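Local structure of aldehyde dehydrogenase (3K9D) at residues L109-P117 with M187-T198; S138-L148 with A171-T179. The protein probably oxidises aldehydes, using NAD or NADP as electron acceptor. All coordinates share one frame; numbering follows the deposited sequence.

Interaction 1 (L109-P117 with M187-T198)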
# COMPACT_ATOMS: atom_id res chain seq x y z
N LEU A 109 7.10 -10.36 0.23
CA LEU A 109 5.66 -10.38 0.47
C LEU A 109 5.13 -11.82 0.56
O LEU A 109 4.32 -12.13 1.43
CB LEU A 109 4.89 -9.54 -0.58
CG LEU A 109 4.48 -8.08 -0.28
CD1 LEU A 109 5.48 -7.34 0.62
CD2 LEU A 109 4.12 -7.24 -1.54
N GLY A 110 5.63 -12.70 -0.30
CA GLY A 110 5.09 -14.05 -0.40
C GLY A 110 4.66 -14.44 -1.80
O GLY A 110 5.46 -14.37 -2.73
N VAL A 111 3.43 -14.90 -1.96
CA VAL A 111 2.95 -15.30 -3.29
C VAL A 111 2.17 -14.14 -3.91
O VAL A 111 1.13 -13.72 -3.39
CB VAL A 111 2.03 -16.55 -3.25
CG1 VAL A 111 1.55 -16.93 -4.65
CG2 VAL A 111 2.72 -17.71 -2.58
N VAL A 112 2.71 -13.61 -5.02
CA VAL A 112 2.12 -12.49 -5.75
C VAL A 112 1.06 -13.02 -6.73
O VAL A 112 1.25 -14.06 -7.36
CB VAL A 112 3.23 -11.70 -6.53
CG1 VAL A 112 2.67 -10.49 -7.26
CG2 VAL A 112 4.34 -11.24 -5.58
N ALA A 113 -0.06 -12.31 -6.82
CA ALA A 113 -1.06 -12.57 -7.85
C ALA A 113 -0.92 -11.51 -8.93
O ALA A 113 -1.17 -10.32 -8.68
CB ALA A 113 -2.44 -12.57 -7.27
N GLY A 114 -0.49 -11.93 -10.11
CA GLY A 114 -0.34 -11.04 -11.25
C GLY A 114 -1.50 -11.16 -12.21
O GLY A 114 -1.70 -12.21 -12.83
N LEU A 115 -2.27 -10.09 -12.34
CA LEU A 115 -3.33 -10.03 -13.34
C LEU A 115 -2.73 -9.48 -14.63
O LEU A 115 -2.17 -8.38 -14.62
CB LEU A 115 -4.50 -9.14 -12.87
CG LEU A 115 -5.10 -9.41 -11.47
CD1 LEU A 115 -6.38 -8.63 -11.24
CD2 LEU A 115 -5.36 -10.87 -11.25
N ILE A 116 -2.86 -10.24 -15.71
CA ILE A 116 -2.27 -9.89 -17.03
C ILE A 116 -3.33 -9.50 -18.07
O ILE A 116 -4.15 -10.33 -18.44
CB ILE A 116 -1.45 -11.08 -17.61
CG1 ILE A 116 -0.41 -11.57 -16.60
CG2 ILE A 116 -0.80 -10.69 -18.94
CD1 ILE A 116 0.56 -10.51 -16.16
N PRO A 117 -3.27 -8.26 -18.59
CA PRO A 117 -4.24 -7.83 -19.60
C PRO A 117 -3.86 -8.36 -21.00
O PRO A 117 -2.69 -8.66 -21.25
CB PRO A 117 -4.13 -6.31 -19.55
CG PRO A 117 -2.68 -6.06 -19.23
CD PRO A 117 -2.29 -7.20 -18.29
N MET A 187 -7.36 -14.08 -6.06
CA MET A 187 -7.31 -12.82 -5.36
C MET A 187 -7.68 -12.99 -3.88
O MET A 187 -7.04 -12.38 -3.03
CB MET A 187 -8.24 -11.77 -6.02
CG MET A 187 -7.80 -11.26 -7.41
SD MET A 187 -8.86 -9.94 -8.06
CE MET A 187 -10.47 -10.73 -8.00
N LYS A 188 -8.70 -13.79 -3.59
CA LYS A 188 -9.24 -13.94 -2.20
C LYS A 188 -8.44 -14.87 -1.28
O LYS A 188 -8.52 -14.73 -0.06
CB LYS A 188 -10.71 -14.37 -2.20
CG LYS A 188 -11.70 -13.24 -2.54
CD LYS A 188 -13.15 -13.71 -2.52
CE LYS A 188 -14.14 -12.58 -2.86
NZ LYS A 188 -14.40 -11.63 -1.74
N HIS A 189 -7.68 -15.80 -1.86
CA HIS A 189 -6.92 -16.79 -1.09
C HIS A 189 -6.04 -16.21 0.02
O HIS A 189 -5.42 -15.17 -0.15
CB HIS A 189 -6.05 -17.64 -2.01
CG HIS A 189 -5.86 -19.04 -1.52
ND1 HIS A 189 -4.91 -19.39 -0.58
CD2 HIS A 189 -6.52 -20.19 -1.81
CE1 HIS A 189 -4.97 -20.68 -0.34
NE2 HIS A 189 -5.95 -21.19 -1.07
N LYS A 190 -6.02 -16.91 1.15
CA LYS A 190 -5.25 -16.54 2.33
C LYS A 190 -3.72 -16.51 2.09
O LYS A 190 -3.00 -15.66 2.62
CB LYS A 190 -5.59 -17.51 3.47
CG LYS A 190 -4.99 -17.18 4.82
CD LYS A 190 -4.83 -18.44 5.67
CE LYS A 190 -3.53 -18.41 6.46
NZ LYS A 190 -3.37 -17.13 7.23
N ASP A 191 -3.25 -17.44 1.26
CA ASP A 191 -1.82 -17.58 0.96
C ASP A 191 -1.29 -16.63 -0.13
O ASP A 191 -0.06 -16.44 -0.27
CB ASP A 191 -1.50 -19.05 0.70
CG ASP A 191 -1.69 -19.89 1.93
OD1 ASP A 191 -1.39 -19.37 3.02
OD2 ASP A 191 -2.13 -21.06 1.83
N THR A 192 -2.22 -16.01 -0.85
CA THR A 192 -1.93 -14.87 -1.72
C THR A 192 -1.62 -13.62 -0.89
O THR A 192 -2.47 -13.15 -0.13
CB THR A 192 -3.11 -14.60 -2.68
OG1 THR A 192 -3.38 -15.79 -3.43
CG2 THR A 192 -2.80 -13.43 -3.63
N ALA A 193 -0.41 -13.08 -1.05
CA ALA A 193 0.07 -11.98 -0.21
C ALA A 193 -0.23 -10.59 -0.76
O ALA A 193 -0.36 -9.61 0.01
CB ALA A 193 1.55 -12.12 0.01
N VAL A 194 -0.33 -10.51 -2.08
CA VAL A 194 -0.51 -9.23 -2.76
C VAL A 194 -1.11 -9.47 -4.15
O VAL A 194 -0.93 -10.54 -4.73
CB VAL A 194 0.82 -8.41 -2.82
CG1 VAL A 194 1.76 -8.94 -3.91
CG2 VAL A 194 0.56 -6.89 -3.00
N ILE A 195 -1.84 -8.47 -4.64
CA ILE A 195 -2.34 -8.51 -6.01
C ILE A 195 -1.73 -7.36 -6.80
O ILE A 195 -1.85 -6.20 -6.41
CB ILE A 195 -3.90 -8.41 -6.08
CG1 ILE A 195 -4.54 -9.48 -5.20
CG2 ILE A 195 -4.40 -8.52 -7.54
CD1 ILE A 195 -5.91 -9.13 -4.71
N LEU A 196 -1.07 -7.70 -7.92
CA LEU A 196 -0.76 -6.72 -8.96
C LEU A 196 -1.90 -6.71 -9.97
O LEU A 196 -2.06 -7.61 -10.79
CB LEU A 196 0.57 -7.01 -9.65
CG LEU A 196 1.81 -6.94 -8.77
CD1 LEU A 196 3.07 -7.39 -9.51
CD2 LEU A 196 1.97 -5.53 -8.25
N ALA A 197 -2.71 -5.66 -9.87
CA ALA A 197 -4.00 -5.61 -10.54
C ALA A 197 -3.89 -4.75 -11.79
O ALA A 197 -4.21 -3.56 -11.77
CB ALA A 197 -5.05 -5.04 -9.58
N THR A 198 -3.43 -5.36 -12.88
CA THR A 198 -3.34 -4.68 -14.17
C THR A 198 -4.53 -5.09 -15.06
O THR A 198 -4.65 -6.25 -15.47
CB THR A 198 -2.00 -4.97 -14.88
OG1 THR A 198 -0.92 -4.73 -13.96
CG2 THR A 198 -1.81 -4.07 -16.10

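Interaction 2 (S138-L148 with A171-T179)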
# COMPACT_ATOMS: atom_id res chain seq x y z
N SER A 138 7.22 -15.58 -4.96
CA SER A 138 6.72 -16.39 -6.06
C SER A 138 5.63 -15.59 -6.75
O SER A 138 5.20 -14.55 -6.22
CB SER A 138 6.15 -17.71 -5.55
OG SER A 138 7.19 -18.60 -5.18
N ILE A 139 5.17 -16.04 -7.91
CA ILE A 139 4.09 -15.34 -8.63
C ILE A 139 3.17 -16.32 -9.40
O ILE A 139 3.66 -17.25 -10.04
CB ILE A 139 4.65 -14.15 -9.52
CG1 ILE A 139 3.51 -13.28 -10.09
CG2 ILE A 139 5.66 -14.66 -10.62
CD1 ILE A 139 3.94 -11.90 -10.53
N VAL A 140 1.86 -16.15 -9.28
CA VAL A 140 0.88 -16.96 -10.02
C VAL A 140 0.03 -16.03 -10.88
O VAL A 140 -0.61 -15.12 -10.36
CB VAL A 140 -0.06 -17.80 -9.08
CG1 VAL A 140 -0.91 -18.75 -9.91
CG2 VAL A 140 0.73 -18.61 -8.05
N PHE A 141 0.04 -16.27 -12.19
CA PHE A 141 -0.64 -15.39 -13.14
C PHE A 141 -2.07 -15.76 -13.45
O PHE A 141 -2.42 -16.94 -13.59
CB PHE A 141 0.15 -15.25 -14.45
CG PHE A 141 1.48 -14.54 -14.28
CD1 PHE A 141 1.52 -13.17 -14.06
CD2 PHE A 141 2.66 -15.25 -14.31
CE1 PHE A 141 2.74 -12.50 -13.89
CE2 PHE A 141 3.88 -14.60 -14.13
CZ PHE A 141 3.91 -13.21 -13.93
N SER A 142 -2.88 -14.71 -13.59
CA SER A 142 -4.21 -14.78 -14.15
C SER A 142 -4.17 -14.20 -15.57
O SER A 142 -4.04 -12.98 -15.75
CB SER A 142 -5.20 -13.99 -13.30
OG SER A 142 -6.50 -14.10 -13.83
N PRO A 143 -4.26 -15.07 -16.59
CA PRO A 143 -4.24 -14.64 -17.99
C PRO A 143 -5.58 -14.14 -18.49
O PRO A 143 -6.63 -14.70 -18.16
CB PRO A 143 -3.83 -15.92 -18.74
CG PRO A 143 -4.33 -17.04 -17.88
CD PRO A 143 -4.35 -16.54 -16.46
N HIS A 144 -5.56 -13.06 -19.26
CA HIS A 144 -6.74 -12.64 -19.99
C HIS A 144 -6.99 -13.76 -20.99
O HIS A 144 -6.04 -14.24 -21.62
CB HIS A 144 -6.50 -11.29 -20.68
CG HIS A 144 -7.74 -10.67 -21.24
ND1 HIS A 144 -8.44 -11.23 -22.29
CD2 HIS A 144 -8.40 -9.54 -20.90
CE1 HIS A 144 -9.49 -10.47 -22.56
NE2 HIS A 144 -9.49 -9.44 -21.74
N PRO A 145 -8.25 -14.24 -21.10
CA PRO A 145 -8.56 -15.41 -21.94
C PRO A 145 -8.25 -15.23 -23.42
O PRO A 145 -7.97 -16.21 -24.11
CB PRO A 145 -10.07 -15.61 -21.72
CG PRO A 145 -10.58 -14.32 -21.21
CD PRO A 145 -9.46 -13.72 -20.42
N ASN A 146 -8.24 -13.98 -23.89
CA ASN A 146 -7.86 -13.65 -25.27
C ASN A 146 -6.36 -13.68 -25.56
O ASN A 146 -5.95 -13.51 -26.70
CB ASN A 146 -8.48 -12.32 -25.69
CG ASN A 146 -9.99 -12.38 -25.76
OD1 ASN A 146 -10.56 -13.47 -25.86
ND2 ASN A 146 -10.63 -11.23 -25.72
N ALA A 147 -5.56 -13.90 -24.52
CA ALA A 147 -4.12 -13.98 -24.66
C ALA A 147 -3.54 -15.21 -23.96
O ALA A 147 -2.35 -15.24 -23.66
CB ALA A 147 -3.46 -12.70 -24.14
N LEU A 148 -4.38 -16.21 -23.72
CA LEU A 148 -4.02 -17.38 -22.90
C LEU A 148 -2.74 -18.08 -23.37
O LEU A 148 -1.80 -18.23 -22.60
CB LEU A 148 -5.19 -18.38 -22.81
CG LEU A 148 -4.99 -19.70 -22.05
CD1 LEU A 148 -4.74 -19.43 -20.57
CD2 LEU A 148 -6.21 -20.59 -22.20
N ALA A 171 7.42 -21.73 -8.49
CA ALA A 171 7.62 -20.32 -8.14
C ALA A 171 7.07 -19.38 -9.19
O ALA A 171 6.73 -18.24 -8.88
CB ALA A 171 9.08 -20.02 -7.90
N ILE A 172 7.02 -19.84 -10.44
CA ILE A 172 6.45 -19.03 -11.53
C ILE A 172 5.43 -19.87 -12.27
O ILE A 172 5.77 -20.87 -12.91
CB ILE A 172 7.56 -18.54 -12.53
CG1 ILE A 172 8.63 -17.74 -11.79
CG2 ILE A 172 6.92 -17.75 -13.69
CD1 ILE A 172 9.98 -17.79 -12.43
N SER A 173 4.16 -19.50 -12.15
CA SER A 173 3.09 -20.31 -12.71
C SER A 173 1.97 -19.46 -13.29
O SER A 173 1.96 -18.24 -13.14
CB SER A 173 2.56 -21.31 -11.66
OG SER A 173 2.00 -20.64 -10.54
N CYS A 174 1.01 -20.12 -13.93
CA CYS A 174 -0.09 -19.43 -14.59
C CYS A 174 -1.28 -20.36 -14.61
O CYS A 174 -1.12 -21.56 -14.88
CB CYS A 174 0.32 -19.09 -16.03
SG CYS A 174 -0.80 -18.02 -16.97
N MET A 175 -2.47 -19.82 -14.32
CA MET A 175 -3.75 -20.51 -14.57
C MET A 175 -3.83 -20.91 -16.05
O MET A 175 -3.56 -20.10 -16.94
CB MET A 175 -4.93 -19.59 -14.24
CG MET A 175 -4.98 -19.05 -12.80
SD MET A 175 -6.14 -17.70 -12.59
CE MET A 175 -7.62 -18.47 -13.26
N THR A 176 -4.22 -22.16 -16.29
CA THR A 176 -4.32 -22.69 -17.65
C THR A 176 -5.76 -22.65 -18.16
O THR A 176 -6.00 -22.77 -19.36
CB THR A 176 -3.77 -24.13 -17.73
OG1 THR A 176 -4.55 -24.99 -16.88
CG2 THR A 176 -2.31 -24.16 -17.29
N VAL A 177 -6.69 -22.49 -17.21
CA VAL A 177 -8.12 -22.37 -17.47
C VAL A 177 -8.63 -21.02 -16.90
O VAL A 177 -8.88 -20.91 -15.69
CB VAL A 177 -8.93 -23.54 -16.82
CG1 VAL A 177 -10.41 -23.44 -17.17
CG2 VAL A 177 -8.37 -24.90 -17.22
N PRO A 178 -8.79 -20.00 -17.76
CA PRO A 178 -9.24 -18.69 -17.29
C PRO A 178 -10.73 -18.70 -16.96
O PRO A 178 -11.55 -18.95 -17.84
CB PRO A 178 -8.97 -17.75 -18.48
CG PRO A 178 -8.32 -18.56 -19.52
CD PRO A 178 -8.57 -20.00 -19.22
N THR A 179 -11.06 -18.47 -15.69
CA THR A 179 -12.45 -18.26 -15.28
C THR A 179 -12.48 -17.09 -14.31
O THR A 179 -11.47 -16.79 -13.65
CB THR A 179 -13.13 -19.52 -14.62
OG1 THR A 179 -12.57 -19.80 -13.33
CG2 THR A 179 -13.01 -20.76 -15.50

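Interaction 1 (L109-P117 with M187-T198)
Val112 and Val194 lie side by side and point the same way, with their CG1 methyls 3.8 Å apart. They sit on neighbouring parallel strands, 102-116 and 192-197. These belong to a Rossmann-like sheet, consistent with the coenzyme-binding domain of aldehyde dehydrogenases. The CG1 branch of Val194 stands between its own backbone N and carbonyl carbon (chi1 78°), and from there it meets both Val112 and Leu109. Leu109 comes in obliquely, its CD2 3.7 Å from Val194 CB. From farther along the strand, Leu196 slants across Val112 and brings CD1 to 3.9 Å from Val112 CG1. That methyl of Val112 therefore has a partner on each of two residues of its face.

The other face carries Ala113, Leu115, Ile195 and Ala197. Leu115 CG packs 4.1 Å from Ile195 CG2, while its CD1 lies 3.9 Å from Ala197 CA. Thr192 turns CG2 to the Ala113 methyl, and its OG1 hydrogen-bonds to Leu186 O. At the far end, Pro117 CG meets Thr198 CG2 at 3.8 Å, and Thr198 OG1 hydrogen-bonds to Lys128 NZ and Thr419 OG1.

The main chains are joined by four hydrogen bonds, and Ala113 takes part in two of them. Its N donates to Val194 O, and its O accepts Leu196 N at 2.7 Å with a somewhat bent N-H...O angle of 147°. Leu115 N to Leu196 O, 2.9 Å, is straighter at 169°. Leu109 and Ala193 also pack on Ala424 of the second subunit. No side-chain hydrogen bond or salt bridge crosses between the two segments. Cohesion thus rests on backbone bonds along the strands and on apolar packing over both faces of the sheet.

Interaction 2 (S138-L148 with A171-T179)
The Phe141 ring receives Ile172 CG2 at its edge, near the ring plane, 4.4 Å from CE2. On one face lies Ile139 CG1, 3.8 Å above the plane and offset toward the rim. This is a beta-alpha-beta unit: parallel strands 138-143 and 172-174 are connected through helix 148-164. Val155 of that helix touches both Phe141 and Cys174.

Four backbone hydrogen bonds join the strands. The bond from Phe141 N to Ser173 O is 2.9 Å long, and its donor is tilted 33° from the carbonyl plane. On the face with Val140, Ser173 OG stands between its backbone N and carbonyl carbon (chi1 63°). It comes equally near both Val140 methyls, 3.5 Å from CG1 and from CG2.

Past the strands, prolines carry the contact. The Pro143 ring crosses Met175 at about a right angle. Leu148, in the first turn of helix 148-164, likewise crosses Pro178, with CD1 3.8 Å from Pro178 CG. Pro145 CB also rests on Pro178 CB. Ser142 OG lies beside Met175 SD but is hydrogen-bonded to Thr183 OG1. Pro143 CG sits 3.3 Å from the buried Met175 O.

How the interactions relate
Both interactions build the same sheet. Strands 102-116 and 138-143 are neighbours in it, joined by probable hydrogen bonds from Val140 N to Val112 O and from Ser142 N to Gly114 O. The strands therefore run in the order 172-174, 138-143, 102-116, 192-197. Along the chain, interaction 2 is nested within the loop closed by interaction 1. Both are largely buried, but interaction 2 includes exposed Pro145 and Thr176, whereas interaction 1 has no exposed contact residue and reaches the second subunit. Aliphatic packing dominates interaction 1. Interaction 2 adds an aromatic ring and leans more heavily on sulfur (Cys174, Met175) and on prolines. Helix 6-28 touches both, and Ile116 packs against Phe141 between them.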